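Local coordinates for unknown protein (Leishmania major, PDB 1R75) that is of unknown function but folds as an all-beta domain of the DUF1935 family, with two antiparallel sheets packed against each other, at residues W53-D58 with C103-R108; P27-T32 with T112-E117; H65-F70 with R124-E129; Y72-V77 with G118-W123. All blocks are in the same frame, centred on the assembly; numbering follows the deposited sequence.

Contact 1 (W53-D58 with C103-R108); sequences WAFYND and CEVDVR
Phe55 and Asn57 of one sheet meet Val105 and Val107 of the other in the interior of a two-sheet beta sandwich. Strands 53-57 and 103-107 are not hydrogen-bonded neighbours: their axes approach to 8.0 Å and run in roughly the same direction, 29° apart, so side chains bridge the gap.

The apolar part is carried by alternate residues. Phe55 CB lies 4.1 Å from Val107 CG2, and ring atom CD2 of Phe55 comes within 4.3 Å of Val105 CG1, which approaches obliquely. The other methyl of Val107, CG1, sits 3.5 Å from Asn57 CB, a closer fit than the phenylalanine makes. Within its own sheet the Phe55 ring packs edge-to-face with Phe115 of the adjacent strand, and across the gap the side chain also touches Val66.

The polar part is the buried amide of Asn57. Its CG stands anti to the backbone N (chi1 173°), and the amide beyond it is directed at the end of strand 103-107. Asn57 ND2 also donates to Leu62 O, and OD1 accepts from Ser59 N, so both ends of the amide are satisfied and its rotation is fixed. Across the sheets, Asn57 ND2 donates to Val107 O over 2.9 Å, with the acceptor almost in the amide plane but the nitrogen 46° above the carbonyl plane.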
# COMPACT_ATOMS: atom_id res chain seq x y z
N TRP A 53 -5.97 0.55 6.37
CA TRP A 53 -4.82 -0.11 5.78
C TRP A 53 -3.75 0.88 5.39
O TRP A 53 -4.07 1.99 4.91
CB TRP A 53 -5.21 -0.77 4.51
CG TRP A 53 -6.04 -1.96 4.53
CD1 TRP A 53 -6.70 -2.54 5.57
CD2 TRP A 53 -6.32 -2.76 3.37
NE1 TRP A 53 -7.40 -3.66 5.12
CE2 TRP A 53 -7.20 -3.79 3.77
CE3 TRP A 53 -5.94 -2.68 2.03
CZ2 TRP A 53 -7.67 -4.77 2.84
CZ3 TRP A 53 -6.38 -3.69 1.12
CH2 TRP A 53 -7.24 -4.65 1.52
N ALA A 54 -2.53 0.45 5.55
CA ALA A 54 -1.35 1.11 5.12
C ALA A 54 -0.39 0.12 4.48
O ALA A 54 -0.52 -1.08 4.67
CB ALA A 54 -0.70 1.78 6.28
N PHE A 55 0.54 0.65 3.68
CA PHE A 55 1.63 -0.12 3.08
C PHE A 55 2.97 0.41 3.55
O PHE A 55 3.18 1.63 3.69
CB PHE A 55 1.55 -0.02 1.54
CG PHE A 55 0.43 -0.75 0.97
CD1 PHE A 55 0.39 -2.13 1.02
CD2 PHE A 55 -0.61 -0.06 0.36
CE1 PHE A 55 -0.73 -2.84 0.40
CE2 PHE A 55 -1.68 -0.73 -0.24
CZ PHE A 55 -1.75 -2.14 -0.16
N TYR A 56 3.86 -0.52 3.81
CA TYR A 56 5.24 -0.22 4.17
C TYR A 56 6.17 -0.89 3.16
O TYR A 56 5.98 -2.06 2.84
CB TYR A 56 5.52 -0.66 5.64
CG TYR A 56 6.98 -0.65 5.96
CD1 TYR A 56 7.68 0.56 6.04
CD2 TYR A 56 7.68 -1.82 6.14
CE1 TYR A 56 9.05 0.58 6.25
CE2 TYR A 56 9.05 -1.82 6.35
CZ TYR A 56 9.71 -0.63 6.44
OH TYR A 56 11.04 -0.59 6.65
N ASN A 57 7.13 -0.15 2.64
CA ASN A 57 8.10 -0.61 1.67
C ASN A 57 9.43 -0.77 2.46
O ASN A 57 10.01 0.23 2.92
CB ASN A 57 8.13 0.39 0.53
CG ASN A 57 9.26 0.11 -0.51
OD1 ASN A 57 10.10 -0.81 -0.35
ND2 ASN A 57 9.28 0.91 -1.54
N ASP A 58 9.84 -2.03 2.69
CA ASP A 58 11.10 -2.35 3.38
C ASP A 58 12.36 -2.41 2.45
O ASP A 58 13.45 -2.79 2.87
CB ASP A 58 10.91 -3.67 4.13
CG ASP A 58 11.96 -3.90 5.20
OD1 ASP A 58 12.32 -2.95 5.95
OD2 ASP A 58 12.45 -5.03 5.34
N CYS A 103 -8.14 1.96 -6.06
CA CYS A 103 -7.28 2.81 -5.24
C CYS A 103 -5.84 2.50 -5.41
O CYS A 103 -5.43 1.34 -5.51
CB CYS A 103 -7.57 2.66 -3.77
SG CYS A 103 -9.23 3.02 -3.23
N GLU A 104 -5.02 3.54 -5.53
CA GLU A 104 -3.65 3.33 -5.90
C GLU A 104 -2.75 4.34 -5.22
O GLU A 104 -3.18 5.51 -5.00
CB GLU A 104 -3.49 3.38 -7.39
CG GLU A 104 -3.63 4.69 -8.01
CD GLU A 104 -3.55 4.63 -9.58
OE1 GLU A 104 -2.87 3.74 -10.17
OE2 GLU A 104 -4.15 5.52 -10.24
N VAL A 105 -1.51 3.92 -4.93
CA VAL A 105 -0.55 4.79 -4.27
C VAL A 105 0.85 4.31 -4.68
O VAL A 105 1.07 3.15 -5.02
CB VAL A 105 -0.75 4.79 -2.69
CG1 VAL A 105 -0.29 3.49 -2.08
CG2 VAL A 105 -0.14 6.05 -2.04
N ASP A 106 1.79 5.24 -4.66
CA ASP A 106 3.21 4.86 -4.73
C ASP A 106 3.88 4.90 -3.38
O ASP A 106 3.63 5.79 -2.63
CB ASP A 106 3.92 5.84 -5.67
CG ASP A 106 3.35 5.80 -7.05
OD1 ASP A 106 3.06 4.69 -7.57
OD2 ASP A 106 3.14 6.84 -7.73
N VAL A 107 4.78 3.95 -3.08
CA VAL A 107 5.34 3.84 -1.79
C VAL A 107 6.89 3.86 -1.96
O VAL A 107 7.49 2.94 -2.56
CB VAL A 107 4.97 2.56 -1.10
CG1 VAL A 107 5.41 2.56 0.36
CG2 VAL A 107 3.50 2.28 -1.23
N ARG A 108 7.50 4.94 -1.50
CA ARG A 108 8.93 5.15 -1.67
C ARG A 108 9.69 4.26 -0.70
O ARG A 108 9.12 3.74 0.30
CB ARG A 108 9.30 6.62 -1.48
CG ARG A 108 8.73 7.48 -2.58
CD ARG A 108 8.79 8.96 -2.27
NE ARG A 108 7.71 9.74 -2.91
CZ ARG A 108 6.35 9.60 -2.71
NH1 ARG A 108 5.81 8.69 -1.87
NH2 ARG A 108 5.52 10.38 -3.41

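Contact 2 (P27-T32 with T112-E117); sequences PTVKGT and TQMFVE
Thr28 and Thr112 make the polar centre of this surface contact, in which the loop before strand 33-36 lies against the start of strand 112-117. The backbone N of Thr28 donates to Thr112 OG1 over 2.9 Å, with a moderately bent N-H...O angle of 142°. The two threonine side chains slide past each other in opposite directions, bringing Thr28 OG1 to 3.3 Å from Thr112 CB and close to its methyl as well. Pro27 also packs on the Thr112 hydroxyl, its CA lying 3.1 Å from Thr112 OG1.

The apolar half comes one residue on in the loop and two on in the strand. Val29 and Met114 reach toward each other tip to tip, and Met114 CE lies 4.0 Å from Val29 CG1 and equally near CG2, so the terminal methyl is set against both branches of the valine. The methionine chain bends at chi2 and chi3, which brings this methyl toward the loop although its CB does not point there.

The first torsion of Thr112 places OG1 anti to the carbonyl carbon (chi1 -59°), where it meets Thr28 N. Behind the contact, Tyr56 touches both Pro27 and Thr112, and Met114 also touches Ala54. Further along, Phe115 and Val116 both face Trp53 in a classic beta bulge. The loop thus lies over strands 52-57 and 112-117, adjacent in the five-stranded sheet, on the side away from strand 100-107, which Gln113 and Phe115 meet.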
# COMPACT_ATOMS: atom_id res chain seq x y z
N PRO A 27 7.61 0.47 9.75
CA PRO A 27 6.40 1.26 9.50
C PRO A 27 6.20 2.32 10.56
O PRO A 27 6.72 2.20 11.69
CB PRO A 27 5.29 0.24 9.59
CG PRO A 27 5.90 -1.05 9.45
CD PRO A 27 7.28 -0.94 10.04
N THR A 28 5.43 3.37 10.23
CA THR A 28 5.24 4.44 11.20
C THR A 28 4.05 4.14 12.07
O THR A 28 3.78 4.87 13.03
CB THR A 28 5.03 5.75 10.50
OG1 THR A 28 4.01 5.60 9.49
CG2 THR A 28 6.31 6.11 9.77
N VAL A 29 3.31 3.08 11.71
CA VAL A 29 2.16 2.68 12.49
C VAL A 29 2.22 1.18 12.75
O VAL A 29 2.75 0.40 11.96
CB VAL A 29 0.86 3.01 11.76
CG1 VAL A 29 0.69 4.51 11.65
CG2 VAL A 29 0.78 2.34 10.37
N LYS A 30 1.65 0.79 13.88
CA LYS A 30 1.44 -0.62 14.15
C LYS A 30 -0.05 -0.77 14.04
O LYS A 30 -0.84 -0.04 14.67
CB LYS A 30 1.89 -1.06 15.57
CG LYS A 30 3.34 -0.83 15.92
CD LYS A 30 3.45 0.08 17.16
CE LYS A 30 4.68 -0.20 18.00
NZ LYS A 30 4.76 0.79 19.10
N GLY A 31 -0.45 -1.70 13.22
CA GLY A 31 -1.83 -2.06 13.17
C GLY A 31 -1.91 -3.24 14.10
O GLY A 31 -1.19 -3.34 15.08
N THR A 32 -2.82 -4.11 13.79
CA THR A 32 -2.94 -5.32 14.55
C THR A 32 -2.31 -6.46 13.76
O THR A 32 -1.74 -7.38 14.38
CB THR A 32 -4.41 -5.50 14.92
OG1 THR A 32 -5.25 -5.32 13.79
CG2 THR A 32 -4.85 -4.35 15.78
N THR A 112 6.08 4.52 4.87
CA THR A 112 4.71 4.04 5.14
C THR A 112 3.69 4.98 4.43
O THR A 112 3.79 6.20 4.60
CB THR A 112 4.43 4.03 6.65
OG1 THR A 112 5.37 3.18 7.34
CG2 THR A 112 3.12 3.32 7.02
N GLN A 113 2.80 4.45 3.59
CA GLN A 113 1.70 5.18 2.99
C GLN A 113 0.39 4.68 3.57
O GLN A 113 0.04 3.51 3.38
CB GLN A 113 1.75 5.08 1.43
CG GLN A 113 2.86 5.89 0.86
CD GLN A 113 2.42 7.37 0.67
OE1 GLN A 113 1.65 7.90 1.45
NE2 GLN A 113 2.86 7.98 -0.38
N MET A 114 -0.42 5.57 4.19
CA MET A 114 -1.84 5.29 4.46
C MET A 114 -2.56 5.09 3.09
O MET A 114 -2.28 5.76 2.12
CB MET A 114 -2.47 6.49 5.21
CG MET A 114 -1.86 6.66 6.57
SD MET A 114 -2.28 5.17 7.63
CE MET A 114 -0.80 5.14 8.00
N PHE A 115 -3.44 4.10 3.06
CA PHE A 115 -4.08 3.69 1.86
C PHE A 115 -5.56 3.91 1.87
O PHE A 115 -6.12 4.78 1.07
CB PHE A 115 -3.68 2.24 1.64
CG PHE A 115 -4.09 1.71 0.29
CD1 PHE A 115 -3.73 2.37 -0.85
CD2 PHE A 115 -4.85 0.49 0.16
CE1 PHE A 115 -4.08 1.87 -2.12
CE2 PHE A 115 -5.25 0.05 -1.10
CZ PHE A 115 -4.82 0.73 -2.23
N VAL A 116 -6.33 3.13 2.68
CA VAL A 116 -7.79 3.26 2.72
C VAL A 116 -8.29 3.07 4.12
O VAL A 116 -7.65 2.51 5.00
CB VAL A 116 -8.53 2.24 1.80
CG1 VAL A 116 -8.17 2.45 0.45
CG2 VAL A 116 -8.22 0.80 2.22
N GLU A 117 -9.46 3.57 4.36
CA GLU A 117 -10.09 3.36 5.65
C GLU A 117 -11.56 3.09 5.44
O GLU A 117 -12.21 3.72 4.62
CB GLU A 117 -9.89 4.67 6.45
CG GLU A 117 -10.50 4.66 7.81
CD GLU A 117 -9.83 5.68 8.79
OE1 GLU A 117 -8.59 5.84 8.74
OE2 GLU A 117 -10.59 6.26 9.61

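Contact 3 (H65-F70 with R124-E129); sequences HVAVLF and RVDTLE
An antiparallel strand pair interrupted by a classic beta bulge joins His65-Phe70 to Arg124-Glu129. Asp126 and Thr127 both face Ala67, and the register shifts by one residue there. Ala67 O is gripped by two donors, Asp126 N at 2.7 Å and Thr127 N at 3.1 Å, which arrive from the same face of its carbonyl plane. Ala67 N in turn donates to Thr127 O (2.9 Å). Regular paired bonds continue on both sides, between His65 and Glu129 and between Leu69 and Arg124.

On one face His65, Ala67 and Leu69 pair with Glu129, Thr127 and Arg124, and the bulge residue Asp126 reaches in beside Leu69. Thr127 CG2 meets the edge of the imidazole near its plane, 3.8 Å from His65 ND1. Leu69 CD1 lies 3.5 Å from Asp126 OD1, while the guanidinium NH1 of Arg124 comes to 3.8 Å from the same methyl. On the other face, Val66 and Leu128 lie side by side, pointing the same way, with Val66 CB 3.8 Å from Leu128 CD1.

Strand 123-132 is an outermost strand of the four-stranded sheet, and strand 62-71 also pairs with 100-107 along its other edge. The face bearing Val68 and Phe70 packs on Phe115 of strand 112-117, in the opposing sheet.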
# COMPACT_ATOMS: atom_id res chain seq x y z
N HIS A 65 4.55 0.69 -6.86
CA HIS A 65 3.23 1.25 -7.18
C HIS A 65 2.22 0.16 -6.96
O HIS A 65 2.38 -0.93 -7.49
CB HIS A 65 3.15 1.67 -8.65
CG HIS A 65 1.80 2.15 -9.09
ND1 HIS A 65 1.04 1.48 -10.03
CD2 HIS A 65 1.04 3.19 -8.67
CE1 HIS A 65 -0.12 2.09 -10.17
NE2 HIS A 65 -0.13 3.14 -9.38
N VAL A 66 1.20 0.41 -6.15
CA VAL A 66 0.22 -0.61 -5.82
C VAL A 66 -1.16 -0.07 -6.14
O VAL A 66 -1.47 1.08 -5.86
CB VAL A 66 0.37 -1.15 -4.39
CG1 VAL A 66 0.36 -0.08 -3.36
CG2 VAL A 66 -0.73 -2.25 -4.05
N ALA A 67 -1.95 -0.86 -6.84
CA ALA A 67 -3.35 -0.56 -7.02
C ALA A 67 -4.20 -1.77 -6.69
O ALA A 67 -3.90 -2.89 -7.11
CB ALA A 67 -3.67 -0.14 -8.46
N VAL A 68 -5.31 -1.50 -6.00
CA VAL A 68 -6.18 -2.49 -5.49
C VAL A 68 -7.59 -2.15 -5.95
O VAL A 68 -8.01 -1.01 -5.90
CB VAL A 68 -6.14 -2.55 -3.97
CG1 VAL A 68 -7.18 -3.52 -3.43
CG2 VAL A 68 -4.72 -2.89 -3.42
N LEU A 69 -8.31 -3.15 -6.38
CA LEU A 69 -9.68 -3.02 -6.81
C LEU A 69 -10.57 -3.62 -5.76
O LEU A 69 -10.40 -4.80 -5.40
CB LEU A 69 -9.90 -3.87 -8.03
CG LEU A 69 -9.46 -3.46 -9.37
CD1 LEU A 69 -9.23 -4.77 -10.24
CD2 LEU A 69 -10.57 -2.48 -9.95
N PHE A 70 -11.52 -2.84 -5.28
CA PHE A 70 -12.44 -3.16 -4.23
C PHE A 70 -13.85 -3.33 -4.80
O PHE A 70 -14.24 -2.64 -5.79
CB PHE A 70 -12.41 -2.10 -3.16
CG PHE A 70 -11.15 -1.95 -2.43
CD1 PHE A 70 -10.90 -2.63 -1.22
CD2 PHE A 70 -10.23 -0.95 -2.84
CE1 PHE A 70 -9.74 -2.44 -0.53
CE2 PHE A 70 -9.10 -0.74 -2.11
CZ PHE A 70 -8.85 -1.45 -0.97
N ARG A 124 -8.92 -7.23 -4.65
CA ARG A 124 -7.83 -7.95 -5.34
C ARG A 124 -6.78 -6.97 -5.79
O ARG A 124 -7.08 -5.85 -6.15
CB ARG A 124 -8.27 -8.81 -6.53
CG ARG A 124 -8.87 -8.14 -7.64
CD ARG A 124 -9.53 -9.16 -8.59
NE ARG A 124 -8.41 -9.71 -9.30
CZ ARG A 124 -8.02 -9.30 -10.52
NH1 ARG A 124 -8.73 -8.40 -11.22
NH2 ARG A 124 -6.92 -9.79 -11.07
N VAL A 125 -5.55 -7.41 -5.78
CA VAL A 125 -4.51 -6.62 -6.42
C VAL A 125 -4.72 -6.45 -7.90
O VAL A 125 -4.82 -7.42 -8.66
CB VAL A 125 -3.14 -7.15 -6.14
CG1 VAL A 125 -2.11 -6.32 -6.97
CG2 VAL A 125 -2.87 -7.14 -4.69
N ASP A 126 -4.74 -5.19 -8.36
CA ASP A 126 -4.89 -4.88 -9.75
C ASP A 126 -3.51 -4.70 -10.41
O ASP A 126 -3.25 -5.27 -11.50
CB ASP A 126 -5.68 -3.60 -9.87
CG ASP A 126 -5.78 -3.11 -11.28
OD1 ASP A 126 -6.41 -3.81 -12.11
OD2 ASP A 126 -5.26 -2.03 -11.65
N THR A 127 -2.64 -3.92 -9.76
CA THR A 127 -1.26 -3.70 -10.27
C THR A 127 -0.33 -3.71 -9.11
O THR A 127 -0.64 -3.15 -8.04
CB THR A 127 -1.14 -2.26 -10.87
OG1 THR A 127 -2.01 -2.13 -11.99
CG2 THR A 127 0.29 -1.97 -11.41
N LEU A 128 0.81 -4.37 -9.26
CA LEU A 128 1.83 -4.32 -8.26
C LEU A 128 3.16 -4.27 -9.05
O LEU A 128 3.47 -5.23 -9.79
CB LEU A 128 1.73 -5.47 -7.39
CG LEU A 128 2.41 -5.44 -6.06
CD1 LEU A 128 2.46 -4.15 -5.30
CD2 LEU A 128 1.73 -6.52 -5.16
N GLU A 129 3.81 -3.12 -9.03
CA GLU A 129 5.00 -2.85 -9.87
C GLU A 129 6.09 -2.16 -9.07
O GLU A 129 5.79 -1.40 -8.15
CB GLU A 129 4.63 -1.91 -11.01
CG GLU A 129 5.61 -1.94 -12.15
CD GLU A 129 4.98 -2.43 -13.47
OE1 GLU A 129 3.74 -2.15 -13.68
OE2 GLU A 129 5.73 -3.10 -14.27

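Contact 4 (Y72-V77 with G118-W123); sequences YDSQIV and GSVTGW
A short antiparallel pairing at one end of the beta sandwich joins the start of strand 75-78 to the connection between strands 112-117 and 123-132, where the chain turns a corner at Gly118 on its way from one sheet to the other. Gln75 and Ser119 form a hydrogen-bonded pair: Gln75 N donates to Ser119 O over 3.0 Å, and Ser119 N returns a bond to Gln75 O (2.9 Å). Gly118 lies beside Ile76 with their CA atoms 4.4 Å apart. A CB here would clash with Gln75 O, and the backbone angles themselves call for glycine.

Apolar contact is limited to one pair of branches, Ile76 CG2 against Val120 CG2 at 3.9 Å, next to Phe70 of strand 62-71.

Side-chain hydroxyls secure the turn ahead of the strand. A water bridges the two segments, from Asp73 O to Ser119 OG. Thr121 OG1 sits between its backbone N and carbonyl carbon (chi1 60°), where it accepts from Ser74 OG at 3.0 Å and donates to the aspartate. That donation, from Thr121 OG1 to Asp73 OD1, spans 2.7 Å and meets the carboxylate from above, 58° out of its plane.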
# COMPACT_ATOMS: atom_id res chain seq x y z
N TYR A 72 -17.99 -3.53 -5.01
CA TYR A 72 -18.98 -2.43 -5.09
C TYR A 72 -19.55 -2.20 -3.71
O TYR A 72 -19.91 -1.09 -3.35
CB TYR A 72 -20.09 -2.86 -6.12
CG TYR A 72 -21.09 -3.89 -5.51
CD1 TYR A 72 -22.32 -3.50 -4.98
CD2 TYR A 72 -20.76 -5.26 -5.44
CE1 TYR A 72 -23.21 -4.44 -4.41
CE2 TYR A 72 -21.63 -6.21 -4.82
CZ TYR A 72 -22.85 -5.78 -4.33
OH TYR A 72 -23.72 -6.69 -3.73
N ASP A 73 -19.57 -3.24 -2.88
CA ASP A 73 -20.11 -3.15 -1.53
C ASP A 73 -19.18 -2.76 -0.39
O ASP A 73 -19.57 -2.60 0.77
CB ASP A 73 -20.95 -4.40 -1.16
CG ASP A 73 -20.17 -5.66 -1.27
OD1 ASP A 73 -19.07 -5.68 -1.93
OD2 ASP A 73 -20.61 -6.68 -0.70
N SER A 74 -17.93 -2.52 -0.73
CA SER A 74 -16.98 -1.86 0.13
C SER A 74 -17.41 -0.40 0.39
O SER A 74 -17.90 0.24 -0.49
CB SER A 74 -15.59 -1.85 -0.53
OG SER A 74 -15.03 -3.18 -0.60
N GLN A 75 -17.18 0.06 1.61
CA GLN A 75 -17.43 1.43 1.96
C GLN A 75 -16.14 2.03 2.53
O GLN A 75 -15.83 1.96 3.73
CB GLN A 75 -18.58 1.49 2.97
CG GLN A 75 -19.82 0.89 2.46
CD GLN A 75 -20.88 0.80 3.59
OE1 GLN A 75 -20.80 1.52 4.63
NE2 GLN A 75 -21.85 -0.07 3.41
N ILE A 76 -15.34 2.53 1.63
CA ILE A 76 -14.01 3.02 1.96
C ILE A 76 -13.79 4.41 1.44
O ILE A 76 -14.35 4.78 0.43
CB ILE A 76 -12.88 2.08 1.43
CG1 ILE A 76 -13.11 1.70 0.00
CG2 ILE A 76 -12.82 0.83 2.28
CD1 ILE A 76 -11.92 1.21 -0.69
N VAL A 77 -12.89 5.10 2.10
CA VAL A 77 -12.34 6.32 1.55
C VAL A 77 -10.83 6.16 1.37
O VAL A 77 -10.18 5.55 2.22
CB VAL A 77 -12.68 7.58 2.44
CG1 VAL A 77 -14.10 7.66 2.51
CG2 VAL A 77 -12.04 7.52 3.72
N GLY A 118 -12.08 2.11 6.18
CA GLY A 118 -13.49 1.81 6.16
C GLY A 118 -13.70 0.30 6.09
O GLY A 118 -12.88 -0.44 6.56
N SER A 119 -14.78 -0.13 5.48
CA SER A 119 -15.15 -1.53 5.48
C SER A 119 -14.87 -2.16 4.16
O SER A 119 -15.42 -1.81 3.15
CB SER A 119 -16.59 -1.71 5.96
OG SER A 119 -17.50 -1.06 5.11
N VAL A 120 -13.98 -3.13 4.17
CA VAL A 120 -13.50 -3.72 2.93
C VAL A 120 -14.27 -5.03 2.80
O VAL A 120 -14.29 -5.80 3.80
CB VAL A 120 -12.03 -3.98 3.03
CG1 VAL A 120 -11.55 -4.71 1.77
CG2 VAL A 120 -11.26 -2.63 3.19
N THR A 121 -14.73 -5.33 1.60
CA THR A 121 -15.41 -6.58 1.27
C THR A 121 -14.45 -7.35 0.36
O THR A 121 -13.32 -7.61 0.79
CB THR A 121 -16.76 -6.39 0.64
OG1 THR A 121 -16.67 -5.64 -0.60
CG2 THR A 121 -17.67 -5.62 1.60
N GLY A 122 -14.84 -7.70 -0.84
CA GLY A 122 -13.93 -8.34 -1.79
C GLY A 122 -12.90 -7.31 -2.27
O GLY A 122 -13.23 -6.13 -2.48
N TRP A 123 -11.65 -7.75 -2.47
CA TRP A 123 -10.64 -6.91 -3.04
C TRP A 123 -9.66 -7.80 -3.73
O TRP A 123 -9.56 -9.00 -3.38
CB TRP A 123 -9.90 -6.13 -1.98
CG TRP A 123 -9.19 -6.95 -0.90
CD1 TRP A 123 -9.78 -7.51 0.20
CD2 TRP A 123 -7.83 -7.26 -0.81
NE1 TRP A 123 -8.86 -8.16 0.96
CE2 TRP A 123 -7.64 -8.02 0.37
CE3 TRP A 123 -6.74 -7.06 -1.63
CZ2 TRP A 123 -6.43 -8.51 0.77
CZ3 TRP A 123 -5.49 -7.53 -1.21
CH2 TRP A 123 -5.34 -8.24 -0.01
O HOH W 1 -19.17 -2.64 3.31

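From the N terminus, the loop 27-32 comes first and closes the longest span, contact 2, when it meets strand 112-117. Contact 1 lies wholly within that span, joining 53-58 to 103-108 across the two sheets. Contact 3 starts at 65-70 and ends at 124-129, so it crosses both, and it builds the edge of the four-stranded sheet. Contact 4, from 72-77 to 118-123, falls within the span of contact 3 but crosses contacts 1 and 2, tying strand 75-78, at the edge of the five-stranded sheet, to the connection that leads into the four-stranded one. Phe115 of contact 2 packs on Val68 and Phe70 of contact 3, and Trp53 of contact 1 meets Trp123 of contact 4.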